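Long-range contact in Bm4233, isoform b (Brugia malayi, PDB 6ANY), which probably binds and carries sterols or related lipids as a secreted venom allergen-like protein of the CAP family, and is a vaccine candidate for lymphatic filariasis: residues 46-51 / 197-202. Residues are numbered along the deposited sequence; the frame is centred on the assembly and turned at random.
With SO4 (sulfate ion), chain D.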
# COMPACT_ATOMS: atom_id res chain seq x y z
N MET A 46 -2.01 12.15 -6.86
CA MET A 46 -1.73 10.86 -6.20
C MET A 46 -0.26 10.95 -5.78
O MET A 46 0.61 11.06 -6.62
CB MET A 46 -2.00 9.71 -7.16
CG MET A 46 -1.49 8.34 -6.74
SD MET A 46 -2.65 7.62 -5.55
CE MET A 46 -3.90 7.04 -6.61
N LEU A 47 -0.01 10.93 -4.47
CA LEU A 47 1.35 11.10 -3.95
C LEU A 47 2.26 9.90 -4.21
O LEU A 47 1.82 8.73 -4.17
CB LEU A 47 1.32 11.42 -2.44
CG LEU A 47 0.59 12.72 -2.09
CD1 LEU A 47 0.50 12.96 -0.60
CD2 LEU A 47 1.21 13.94 -2.84
N LEU A 48 3.54 10.19 -4.47
CA LEU A 48 4.53 9.17 -4.66
C LEU A 48 4.99 8.64 -3.26
O LEU A 48 5.50 9.37 -2.42
CB LEU A 48 5.69 9.72 -5.44
CG LEU A 48 6.69 8.70 -6.03
CD1 LEU A 48 7.31 9.18 -7.33
CD2 LEU A 48 7.84 8.48 -5.09
N LEU A 49 4.78 7.36 -3.03
CA LEU A 49 5.14 6.76 -1.73
C LEU A 49 6.64 6.78 -1.47
O LEU A 49 7.43 6.53 -2.34
CB LEU A 49 4.61 5.34 -1.59
CG LEU A 49 3.13 5.13 -1.77
CD1 LEU A 49 2.79 3.64 -1.60
CD2 LEU A 49 2.32 5.97 -0.79
N LYS A 50 7.02 7.15 -0.24
CA LYS A 50 8.41 7.12 0.20
C LYS A 50 8.48 6.06 1.31
O LYS A 50 7.55 5.94 2.13
CB LYS A 50 8.82 8.46 0.82
CG LYS A 50 8.67 9.71 -0.05
CD LYS A 50 9.68 9.71 -1.17
CE LYS A 50 11.05 9.93 -0.59
NZ LYS A 50 12.16 9.88 -1.58
N TRP A 51 9.59 5.36 1.38
CA TRP A 51 9.89 4.48 2.45
C TRP A 51 10.18 5.21 3.71
O TRP A 51 11.03 6.15 3.73
CB TRP A 51 11.07 3.57 2.11
CG TRP A 51 11.19 2.40 3.09
CD1 TRP A 51 11.96 2.37 4.17
CD2 TRP A 51 10.45 1.15 3.10
NE1 TRP A 51 11.79 1.20 4.88
CE2 TRP A 51 10.91 0.41 4.20
CE3 TRP A 51 9.54 0.56 2.24
CZ2 TRP A 51 10.45 -0.86 4.49
CZ3 TRP A 51 9.10 -0.73 2.54
CH2 TRP A 51 9.56 -1.41 3.67
N LYS A 197 7.49 13.21 -13.23
CA LYS A 197 6.93 13.25 -14.58
C LYS A 197 6.85 11.83 -15.22
O LYS A 197 5.90 11.56 -15.92
CB LYS A 197 7.73 14.22 -15.45
CG LYS A 197 7.21 14.43 -16.88
CD LYS A 197 7.94 15.61 -17.58
CE LYS A 197 7.34 15.96 -18.95
NZ LYS A 197 5.89 16.28 -18.82
N LYS A 198 7.84 10.97 -14.98
CA LYS A 198 7.80 9.62 -15.48
C LYS A 198 6.58 8.87 -15.01
O LYS A 198 5.96 8.20 -15.80
CB LYS A 198 9.04 8.79 -15.09
CG LYS A 198 10.21 8.92 -16.06
CD LYS A 198 11.41 8.13 -15.56
CE LYS A 198 12.07 8.78 -14.34
NZ LYS A 198 13.33 9.51 -14.70
N SER A 199 6.21 9.03 -13.74
CA SER A 199 5.08 8.29 -13.21
C SER A 199 3.79 9.08 -13.24
O SER A 199 2.72 8.49 -13.15
CB SER A 199 5.42 7.80 -11.79
OG SER A 199 5.62 8.86 -10.92
N GLY A 200 3.85 10.41 -13.27
CA GLY A 200 2.65 11.24 -13.17
C GLY A 200 2.19 11.36 -11.72
O GLY A 200 1.09 11.79 -11.44
N LEU A 201 3.02 10.98 -10.76
CA LEU A 201 2.66 11.09 -9.34
C LEU A 201 3.33 12.28 -8.74
O LEU A 201 4.41 12.67 -9.17
CB LEU A 201 3.14 9.84 -8.57
CG LEU A 201 2.68 8.45 -9.00
CD1 LEU A 201 3.53 7.40 -8.32
CD2 LEU A 201 1.25 8.21 -8.67
N CYS A 202 2.69 12.89 -7.74
CA CYS A 202 3.20 14.07 -7.07
C CYS A 202 4.11 13.70 -5.95
O CYS A 202 3.83 12.77 -5.19
CB CYS A 202 2.05 14.96 -6.54
SG CYS A 202 1.01 15.56 -7.90
S SO4 D . 11.01 12.67 -12.80
O1 SO4 D . 12.48 12.53 -12.81
O2 SO4 D . 10.55 11.88 -11.65
O3 SO4 D . 10.49 14.05 -12.64
O4 SO4 D . 10.54 11.99 -14.01
O HOH W 1 -0.75 12.74 -9.73
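Leu201 fills the hollow between Met46 CG and Leu48 CG where the CAP domain meets the small C-terminal cysteine-rich hairpin of 195-196 and 201-202, an example of a disulfide-rich tail joined here to a domain by a single beta bridge and interlocked side chains. Leu201 CB lies 3.4 Å from Met46 O, the floor of the hollow; chi1 (-57°) sets its CG 4.1 Å from the same oxygen. CD2 presses on Met46 CG at 3.4 Å, tighter than usual for two carbons, with both side chains running side by side; CD1 reaches Leu48 CG at 4.1 Å, where the two leucines cross at about a right angle. Farther out, Leu48 CD1 rests on Ser199 OG. At the bridge itself, Leu47 CD2 abuts Cys202 CB at 3.9 Å; Cys202 SG is bonded to Cys190. The two backbone bonds follow the pattern of a parallel bridge, limited to this one pair: Cys202 N donates to Met46 O at 3.0 Å, while Cys202 O receives Leu48 N at 2.7 Å and the CA-H of Leu47. Gly200 and Leu201 form a G1 bulge opposite Ala196. Helix 10-28 adds Ser25, bonded to Ser199 O. One water closes the join, accepting from Met46 N and donating to Gly200 O at 2.7 Å.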